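Local coordinates for UL18 protein (Human herpesvirus 5, PDB 3D2U) that mimics host class I MHC molecules and engages the inhibitory leukocyte receptor LILRB1, modulating NK-cell activity to shield infected cells, at residues Leu3-Thr8 and Leu19-Ile24; Leu96-Glu101 and Glu115-Asp120. The protein carries 4 engineered substitutions. One frame throughout, in Å; residues are numbered along the deposited sequence.

Interaction 1 of 2, residues Leu3-Thr8 and Leu19-Ile24; sequences LRYGYT and LTVVGI
Leu3 enters this antiparallel pairing through its backbone, its CA lying 3.5 Å from Ile24 O in a CA-H...O contact. At Arg4 the strands close on both sides of a hydrogen-bonded pair: Arg4 N donates to Ile24 O at 2.7 Å, and Ile24 N returns a bond to Arg4 O. The Arg4 side chain leaves with CG anti to the backbone N (chi1 172°) and bends at chi3 (83°), which brings the guanidinium alongside Ile24; CD1 of Ile24 sits over one of its faces, 3.7 Å from Arg4 NH2. Tyr5 turns to the other side of the sheet, its ring laid over the backbone of Gly23, whose CA is 4.0 Å from the Tyr5 ring centroid in a CH-pi contact. The two strands form the first hairpin of the class I MHC platform; on its groove side Tyr5 OH hydrogen-bonds to the backbone of the bound peptide. Gly6 exchanges two amide bonds with Val22, both in the carbonyl plane. Tyr7 (chi1 -52°) stands beside Val21, whose CG2 lies over the ring face, 4.2 Å from the Tyr7 centroid. Thr8 completes the ladder with Thr20: Thr8 N reaches Thr20 O at 3.0 Å from above the carbonyl plane, while a water bridges Thr8 OG1 and Thr20 O.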
ATOM      1  N   LEU A   3     -11.730  17.424 -10.628  1.00 34.27           N
ATOM      2  CA  LEU A   3     -11.475  18.306  -9.506  1.00 45.21           C
ATOM      3  C   LEU A   3     -12.063  17.578  -8.298  1.00 48.50           C
ATOM      4  O   LEU A   3     -13.274  17.358  -8.220  1.00 36.03           O
ATOM      5  CB  LEU A   3     -12.161  19.652  -9.732  1.00 30.14           C
ATOM      6  CG  LEU A   3     -11.961  20.727  -8.659  1.00 34.13           C
ATOM      7  CD1 LEU A   3     -10.494  20.839  -8.276  1.00 42.03           C
ATOM      8  CD2 LEU A   3     -12.493  22.060  -9.179  1.00 47.21           C
ATOM      9  N   ARG A   4     -11.192  17.182  -7.375  1.00 34.24           N
ATOM     10  CA  ARG A   4     -11.606  16.445  -6.188  1.00 47.34           C
ATOM     11  C   ARG A   4     -11.186  17.130  -4.899  1.00 38.88           C
ATOM     12  O   ARG A   4     -10.090  17.677  -4.811  1.00 38.15           O
ATOM     13  CB  ARG A   4     -11.009  15.024  -6.224  1.00 34.50           C
ATOM     14  CG  ARG A   4     -11.218  14.207  -4.950  1.00 32.63           C
ATOM     15  CD  ARG A   4     -10.915  12.695  -5.119  1.00 54.02           C
ATOM     16  NE  ARG A   4      -9.502  12.310  -4.990  1.00 50.47           N
ATOM     17  CZ  ARG A   4      -8.610  12.346  -5.984  1.00 52.39           C
ATOM     18  NH1 ARG A   4      -8.961  12.760  -7.201  1.00 57.79           N
ATOM     19  NH2 ARG A   4      -7.364  11.939  -5.775  1.00 46.85           N
ATOM     20  N   TYR A   5     -12.064  17.096  -3.902  1.00 43.95           N
ATOM     21  CA  TYR A   5     -11.748  17.665  -2.598  1.00 45.84           C
ATOM     22  C   TYR A   5     -11.882  16.580  -1.534  1.00 35.83           C
ATOM     23  O   TYR A   5     -12.863  15.845  -1.494  1.00 31.87           O
ATOM     24  CB  TYR A   5     -12.667  18.845  -2.287  1.00 30.79           C
ATOM     25  CG  TYR A   5     -12.217  20.132  -2.943  1.00 47.06           C
ATOM     26  CD1 TYR A   5     -11.310  20.980  -2.310  1.00 29.23           C
ATOM     27  CD2 TYR A   5     -12.669  20.484  -4.213  1.00 36.84           C
ATOM     28  CE1 TYR A   5     -10.864  22.144  -2.924  1.00 38.50           C
ATOM     29  CE2 TYR A   5     -12.231  21.647  -4.837  1.00 44.04           C
ATOM     30  CZ  TYR A   5     -11.329  22.470  -4.189  1.00 43.54           C
ATOM     31  OH  TYR A   5     -10.892  23.613  -4.813  1.00 38.85           O
ATOM     32  N   GLY A   6     -10.869  16.466  -0.689  1.00 37.73           N
ATOM     33  CA  GLY A   6     -10.904  15.461   0.353  1.00 26.44           C
ATOM     34  C   GLY A   6     -10.921  16.131   1.712  1.00 35.76           C
ATOM     35  O   GLY A   6     -10.089  16.998   1.986  1.00 34.04           O
ATOM     36  N   TYR A   7     -11.868  15.740   2.561  1.00 30.98           N
ATOM     37  CA  TYR A   7     -11.970  16.314   3.900  1.00 45.68           C
ATOM     38  C   TYR A   7     -11.765  15.255   4.978  1.00 35.85           C
ATOM     39  O   TYR A   7     -12.470  14.238   5.014  1.00 33.29           O
ATOM     40  CB  TYR A   7     -13.344  16.950   4.132  1.00 29.11           C
ATOM     41  CG  TYR A   7     -13.817  17.948   3.098  1.00 35.26           C
ATOM     42  CD1 TYR A   7     -14.166  17.539   1.807  1.00 31.25           C
ATOM     43  CD2 TYR A   7     -13.999  19.293   3.436  1.00 33.36           C
ATOM     44  CE1 TYR A   7     -14.692  18.441   0.880  1.00 41.23           C
ATOM     45  CE2 TYR A   7     -14.528  20.206   2.518  1.00 36.48           C
ATOM     46  CZ  TYR A   7     -14.874  19.774   1.244  1.00 37.91           C
ATOM     47  OH  TYR A   7     -15.424  20.665   0.345  1.00 34.34           O
ATOM     48  N   THR A   8     -10.799  15.493   5.854  1.00 26.90           N
ATOM     49  CA  THR A   8     -10.538  14.570   6.945  1.00 36.01           C
ATOM     50  C   THR A   8     -10.734  15.324   8.252  1.00 48.59           C
ATOM     51  O   THR A   8      -9.946  16.218   8.596  1.00 33.44           O
ATOM     52  CB  THR A   8      -9.099  14.006   6.905  1.00 27.10           C
ATOM     53  OG1 THR A   8      -8.878  13.323   5.663  1.00 33.39           O
ATOM     54  CG2 THR A   8      -8.892  13.035   8.049  1.00 35.32           C
ATOM     55  N   LEU A  19      -9.190  19.388  11.049  1.00 37.85           N
ATOM     56  CA  LEU A  19      -9.763  19.244   9.720  1.00 48.02           C
ATOM     57  C   LEU A  19      -8.651  19.609   8.762  1.00 54.40           C
ATOM     58  O   LEU A  19      -7.967  20.617   8.940  1.00 45.94           O
ATOM     59  CB  LEU A  19     -10.958  20.180   9.473  1.00 29.34           C
ATOM     60  CG  LEU A  19     -11.513  20.122   8.035  1.00 35.77           C
ATOM     61  CD1 LEU A  19     -12.075  18.727   7.687  1.00 35.81           C
ATOM     62  CD2 LEU A  19     -12.592  21.172   7.879  1.00 37.65           C
ATOM     63  N   THR A  20      -8.432  18.753   7.779  1.00 41.52           N
ATOM     64  CA  THR A  20      -7.450  19.044   6.764  1.00 35.22           C
ATOM     65  C   THR A  20      -8.211  18.736   5.488  1.00 38.70           C
ATOM     66  O   THR A  20      -8.722  17.633   5.314  1.00 35.80           O
ATOM     67  CB  THR A  20      -6.156  18.157   6.859  1.00 37.93           C
ATOM     68  OG1 THR A  20      -6.465  16.794   6.568  1.00 64.05           O
ATOM     69  CG2 THR A  20      -5.536  18.243   8.242  1.00 30.83           C
ATOM     70  N   VAL A  21      -8.366  19.729   4.628  1.00 37.14           N
ATOM     71  CA  VAL A  21      -9.035  19.454   3.383  1.00 29.12           C
ATOM     72  C   VAL A  21      -8.038  19.747   2.262  1.00 43.03           C
ATOM     73  O   VAL A  21      -7.274  20.712   2.314  1.00 39.56           O
ATOM     74  CB  VAL A  21     -10.435  20.192   3.273  1.00 45.53           C
ATOM     75  CG1 VAL A  21     -10.634  21.196   4.393  1.00 35.70           C
ATOM     76  CG2 VAL A  21     -10.618  20.816   1.916  1.00 34.34           C
ATOM     77  N   VAL A  22      -7.991  18.834   1.297  1.00 32.89           N
ATOM     78  CA  VAL A  22      -7.080  18.926   0.168  1.00 26.11           C
ATOM     79  C   VAL A  22      -7.853  18.944  -1.142  1.00 32.16           C
ATOM     80  O   VAL A  22      -8.839  18.227  -1.306  1.00 31.45           O
ATOM     81  CB  VAL A  22      -6.085  17.713   0.121  1.00 33.94           C
ATOM     82  CG1 VAL A  22      -5.379  17.564   1.452  1.00 28.10           C
ATOM     83  CG2 VAL A  22      -6.826  16.416  -0.257  1.00 26.64           C
ATOM     84  N   GLY A  23      -7.399  19.784  -2.062  1.00 36.08           N
ATOM     85  CA  GLY A  23      -8.011  19.861  -3.372  1.00 33.79           C
ATOM     86  C   GLY A  23      -7.046  19.177  -4.315  1.00 35.19           C
ATOM     87  O   GLY A  23      -5.830  19.373  -4.216  1.00 31.35           O
ATOM     88  N   ILE A  24      -7.575  18.360  -5.215  1.00 29.62           N
ATOM     89  CA  ILE A  24      -6.737  17.629  -6.149  1.00 29.52           C
ATOM     90  C   ILE A  24      -7.315  17.790  -7.563  1.00 50.67           C
ATOM     91  O   ILE A  24      -8.511  17.574  -7.786  1.00 32.50           O
ATOM     92  CB  ILE A  24      -6.668  16.147  -5.704  1.00 43.41           C
ATOM     93  CG1 ILE A  24      -6.081  16.092  -4.292  1.00 42.52           C
ATOM     94  CG2 ILE A  24      -5.797  15.329  -6.648  1.00 42.21           C
ATOM     95  CD1 ILE A  24      -6.259  14.767  -3.593  1.00 47.83           C
TER
HETATM   96  O   HOH W   1      -7.985  14.595  -9.412  1.00 42.74           O
HETATM   97  O   HOH W   2      -8.048  15.281   3.747  1.00 32.04           O

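Interaction 2 of 2, residues Leu96-Glu101 and Glu115-Asp120; sequences LTWTHE and EGFGWD. With NAG (2-acetamido-2-deoxy-beta-D-glucopyranose), chain N.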
ATOM      1  N   LEU A  96     -14.196  11.466  10.422  1.00 34.46           N
ATOM      2  CA  LEU A  96     -15.180  11.555   9.354  1.00 33.75           C
ATOM      3  C   LEU A  96     -14.359  11.975   8.143  1.00 43.96           C
ATOM      4  O   LEU A  96     -13.603  12.942   8.204  1.00 30.99           O
ATOM      5  CB  LEU A  96     -16.257  12.604   9.651  1.00 39.58           C
ATOM      6  CG  LEU A  96     -17.300  12.836   8.546  1.00 39.64           C
ATOM      7  CD1 LEU A  96     -18.149  11.586   8.343  1.00 28.02           C
ATOM      8  CD2 LEU A  96     -18.181  14.023   8.913  1.00 22.19           C
ATOM      9  N   THR A  97     -14.474  11.217   7.063  1.00 32.85           N
ATOM     10  CA  THR A  97     -13.759  11.502   5.827  1.00 35.07           C
ATOM     11  C   THR A  97     -14.813  11.660   4.763  1.00 36.28           C
ATOM     12  O   THR A  97     -15.612  10.752   4.558  1.00 34.42           O
ATOM     13  CB  THR A  97     -12.871  10.334   5.392  1.00 40.00           C
ATOM     14  OG1 THR A  97     -13.646   9.124   5.389  1.00 26.66           O
ATOM     15  CG2 THR A  97     -11.673  10.194   6.313  1.00 22.96           C
ATOM     16  N   TRP A  98     -14.842  12.807   4.099  1.00 33.32           N
ATOM     17  CA  TRP A  98     -15.821  13.001   3.048  1.00 29.14           C
ATOM     18  C   TRP A  98     -15.171  13.647   1.844  1.00 41.26           C
ATOM     19  O   TRP A  98     -14.097  14.252   1.946  1.00 36.68           O
ATOM     20  CB  TRP A  98     -17.050  13.782   3.551  1.00 19.65           C
ATOM     21  CG  TRP A  98     -16.886  15.234   3.873  1.00 50.44           C
ATOM     22  CD1 TRP A  98     -17.305  16.288   3.110  1.00 30.23           C
ATOM     23  CD2 TRP A  98     -16.363  15.798   5.080  1.00 17.84           C
ATOM     24  NE1 TRP A  98     -17.081  17.471   3.768  1.00 30.32           N
ATOM     25  CE2 TRP A  98     -16.511  17.203   4.984  1.00 50.61           C
ATOM     26  CE3 TRP A  98     -15.787  15.259   6.237  1.00 28.61           C
ATOM     27  CZ2 TRP A  98     -16.111  18.076   6.005  1.00 20.32           C
ATOM     28  CZ3 TRP A  98     -15.383  16.134   7.257  1.00 34.39           C
ATOM     29  CH2 TRP A  98     -15.550  17.522   7.129  1.00 34.30           C
ATOM     30  N   THR A  99     -15.810  13.498   0.692  1.00 40.19           N
ATOM     31  CA  THR A  99     -15.223  14.001  -0.532  1.00 36.60           C
ATOM     32  C   THR A  99     -16.242  14.301  -1.619  1.00 44.07           C
ATOM     33  O   THR A  99     -17.344  13.752  -1.627  1.00 52.36           O
ATOM     34  CB  THR A  99     -14.242  12.943  -1.065  1.00 33.79           C
ATOM     35  OG1 THR A  99     -13.584  13.433  -2.233  1.00 35.43           O
ATOM     36  CG2 THR A  99     -14.990  11.641  -1.400  1.00 40.78           C
ATOM     37  N   HIS A 100     -15.883  15.206  -2.522  1.00 34.98           N
ATOM     38  CA  HIS A 100     -16.740  15.507  -3.656  1.00 35.29           C
ATOM     39  C   HIS A 100     -15.863  15.623  -4.889  1.00 28.36           C
ATOM     40  O   HIS A 100     -14.727  16.091  -4.839  1.00 44.14           O
ATOM     41  CB  HIS A 100     -17.640  16.738  -3.436  1.00 38.71           C
ATOM     42  CG  HIS A 100     -16.946  17.950  -2.892  1.00 42.28           C
ATOM     43  ND1 HIS A 100     -16.071  18.714  -3.637  1.00 35.02           N
ATOM     44  CD2 HIS A 100     -17.067  18.581  -1.699  1.00 51.98           C
ATOM     45  CE1 HIS A 100     -15.689  19.762  -2.929  1.00 50.59           C
ATOM     46  NE2 HIS A 100     -16.279  19.706  -1.747  1.00 44.05           N
ATOM     47  N   GLU A 101     -16.407  15.122  -5.987  1.00 50.78           N
ATOM     48  CA  GLU A 101     -15.697  15.051  -7.242  1.00 44.51           C
ATOM     49  C   GLU A 101     -16.490  15.566  -8.422  1.00 49.15           C
ATOM     50  O   GLU A 101     -17.708  15.385  -8.522  1.00 52.11           O
ATOM     51  CB  GLU A 101     -15.301  13.607  -7.503  1.00 46.09           C
ATOM     52  CG  GLU A 101     -13.909  13.420  -8.000  1.00 44.75           C
ATOM     53  CD  GLU A 101     -13.620  11.967  -8.243  1.00 43.16           C
ATOM     54  OE1 GLU A 101     -12.466  11.553  -8.030  1.00 61.27           O
ATOM     55  OE2 GLU A 101     -14.552  11.243  -8.653  1.00 48.36           O
ATOM     56  N   GLU A 115     -20.427  12.649  -4.281  1.00 47.59           N
ATOM     57  CA  GLU A 115     -20.198  13.174  -2.944  1.00 49.46           C
ATOM     58  C   GLU A 115     -20.297  11.953  -2.043  1.00 50.68           C
ATOM     59  O   GLU A 115     -21.202  11.133  -2.193  1.00 38.57           O
ATOM     60  CB  GLU A 115     -21.213  14.243  -2.523  1.00 41.31           C
ATOM     61  CG  GLU A 115     -20.844  14.850  -1.148  1.00 47.72           C
ATOM     62  CD  GLU A 115     -21.381  16.259  -0.909  1.00 57.84           C
ATOM     63  OE1 GLU A 115     -21.931  16.501   0.188  1.00 52.66           O
ATOM     64  OE2 GLU A 115     -21.240  17.123  -1.802  1.00 52.85           O
ATOM     65  N   GLY A 116     -19.340  11.816  -1.132  1.00 53.93           N
ATOM     66  CA  GLY A 116     -19.344  10.669  -0.249  1.00 46.50           C
ATOM     67  C   GLY A 116     -18.801  10.904   1.146  1.00 34.56           C
ATOM     68  O   GLY A 116     -17.875  11.689   1.353  1.00 34.54           O
ATOM     69  N   PHE A 117     -19.380  10.190   2.105  1.00 29.24           N
ATOM     70  CA  PHE A 117     -18.978  10.273   3.502  1.00 47.76           C
ATOM     71  C   PHE A 117     -18.661   8.897   4.044  1.00 32.78           C
ATOM     72  O   PHE A 117     -19.285   7.906   3.672  1.00 38.48           O
ATOM     73  CB  PHE A 117     -20.090  10.858   4.379  1.00 32.51           C
ATOM     74  CG  PHE A 117     -20.447  12.269   4.054  1.00 44.47           C
ATOM     75  CD1 PHE A 117     -21.113  12.573   2.878  1.00 29.36           C
ATOM     76  CD2 PHE A 117     -20.107  13.298   4.921  1.00 41.70           C
ATOM     77  CE1 PHE A 117     -21.434  13.883   2.565  1.00 33.39           C
ATOM     78  CE2 PHE A 117     -20.423  14.610   4.621  1.00 30.65           C
ATOM     79  CZ  PHE A 117     -21.087  14.909   3.441  1.00 36.81           C
ATOM     80  N   GLY A 118     -17.699   8.862   4.950  1.00 46.29           N
ATOM     81  CA  GLY A 118     -17.314   7.629   5.588  1.00 28.07           C
ATOM     82  C   GLY A 118     -16.918   7.956   7.012  1.00 29.12           C
ATOM     83  O   GLY A 118     -16.254   8.963   7.256  1.00 36.81           O
ATOM     84  N   TRP A 119     -17.358   7.144   7.966  1.00 28.27           N
ATOM     85  CA  TRP A 119     -16.963   7.371   9.340  1.00 39.09           C
ATOM     86  C   TRP A 119     -16.201   6.143   9.808  1.00 40.38           C
ATOM     87  O   TRP A 119     -16.597   5.008   9.526  1.00 29.01           O
ATOM     88  CB  TRP A 119     -18.168   7.650  10.245  1.00 42.06           C
ATOM     89  CG  TRP A 119     -17.781   8.538  11.391  1.00 48.24           C
ATOM     90  CD1 TRP A 119     -17.344   9.832  11.313  1.00 54.10           C
ATOM     91  CD2 TRP A 119     -17.702   8.175  12.761  1.00 30.94           C
ATOM     92  NE1 TRP A 119     -16.988  10.291  12.557  1.00 31.90           N
ATOM     93  CE2 TRP A 119     -17.203   9.292  13.469  1.00 41.32           C
ATOM     94  CE3 TRP A 119     -17.999   7.011  13.468  1.00 29.54           C
ATOM     95  CZ2 TRP A 119     -16.998   9.282  14.841  1.00 20.69           C
ATOM     96  CZ3 TRP A 119     -17.792   7.001  14.822  1.00 56.59           C
ATOM     97  CH2 TRP A 119     -17.296   8.130  15.504  1.00 55.56           C
ATOM     98  N   ASP A 120     -15.109   6.383  10.524  1.00 34.08           N
ATOM     99  CA  ASP A 120     -14.260   5.305  11.011  1.00 34.97           C
ATOM    100  C   ASP A 120     -13.970   4.311   9.885  1.00 38.11           C
ATOM    101  O   ASP A 120     -14.001   3.102  10.087  1.00 34.47           O
ATOM    102  CB  ASP A 120     -14.924   4.591  12.181  1.00 27.24           C
ATOM    103  CG  ASP A 120     -14.013   3.590  12.840  1.00 35.60           C
ATOM    104  OD1 ASP A 120     -12.782   3.704  12.675  1.00 37.51           O
ATOM    105  OD2 ASP A 120     -14.528   2.688  13.529  1.00 32.45           O
TER
HETATM  106  C1  NAG N 831     -14.525  10.963 -11.599  1.00 71.59           C
HETATM  107  C2  NAG N 831     -15.443   9.765 -11.625  1.00 48.41           C
HETATM  108  C3  NAG N 831     -14.582   8.689 -11.064  1.00 41.53           C
HETATM  109  C4  NAG N 831     -13.417   8.428 -11.978  1.00 51.32           C
HETATM  110  C5  NAG N 831     -12.618   9.714 -12.284  1.00 48.92           C
HETATM  111  C6  NAG N 831     -11.607   9.561 -13.414  1.00 45.85           C
HETATM  112  C7  NAG N 831     -17.448  10.939 -10.998  1.00 49.54           C
HETATM  113  C8  NAG N 831     -17.340  12.174 -10.119  1.00 58.53           C
HETATM  114  N2  NAG N 831     -16.589   9.963 -10.766  1.00 49.70           N
HETATM  115  O1  NAG N 831     -15.229  12.134 -11.788  1.00 70.43           O
HETATM  116  O3  NAG N 831     -15.312   7.494 -10.843  1.00 60.55           O
HETATM  117  O4  NAG N 831     -12.602   7.579 -11.230  1.00 56.87           O
HETATM  118  O5  NAG N 831     -13.510  10.806 -12.611  1.00 53.83           O
HETATM  119  O6  NAG N 831     -10.313   9.286 -12.891  1.00 67.29           O
HETATM  120  O7  NAG N 831     -18.294  10.874 -11.874  1.00 76.95           O
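Four backbone hydrogen bonds fix the register of 96-101 against 115-120, two each in the pairs Thr97-Gly118 and Thr99-Gly116. The straightest runs from Thr97 N to Gly118 O, 2.9 Å long with 176° at the hydrogen. Thr97 OG1 takes the crowded position between its own N and carbonyl carbon, and thereby comes within 3.2 Å of that same Gly118 O.

On the other face Trp98, Phe117, Trp119 and Leu96 pack together. Trp98 also holds CG in the crowded position (chi1 70°), so its indole rises beside Phe117, whose CG is anti to the carbonyl carbon. The two point the same way with planes only 4° apart, yet the Trp98 five-membered ring and the Phe117 ring are slid so far that they barely overlap. What covers the Phe117 face is instead Trp98 CB, 3.7 Å from the Phe117 centroid in a CH-pi contact. Leu96 CD1 reaches the edge of the same phenyl ring. Leu96 and Trp119 cross at about a right angle: Leu96 CB meets the indole edge in its plane, 3.4 Å from Trp119 CD1.

Toward the other end, Glu115 extends from a CG anti to its N and passes Thr99 O; its OE2 lies 4.0 Å from His100 CB and is hydrogen-bonded to Gln166. Beyond the pairing, Glu101 OE2 approaches C1 of a protein-linked NAG to 3.0 Å. Leu96, His100, Glu115 and Phe117 all pack on apolar side chains of the bound peptide, whereas Thr97 and Thr99 pack on aromatic side chains of another protein chain. Such a hairpin, peptide on one face and partner subunit on the other, is characteristic of the floor of the class I MHC peptide-binding groove.

Overall arrangement
Interactions 1 and 2 are both buried antiparallel hairpins of one sheet, their centres 10 Å apart, and they adjoin through neighbouring strands 2-11 and 95-104. Two probable hydrogen bonds tie them side chain to side chain and side chain to backbone: Tyr7 OH to His100 NE2 at 2.5 Å, and Thr99 OG1 to Tyr5 O at 2.6 Å. On the groove face Tyr7 stacks on Trp98, so the aromatic layer runs across both hairpins. The chemistry differs: 3-8 with 19-24 sets tyrosine faces against Gly23 and Val21, whereas 96-101 with 115-120 matches indole, phenyl and leucine. Arg4 and Glu101, both partly exposed, form a weak, long ion pair between them.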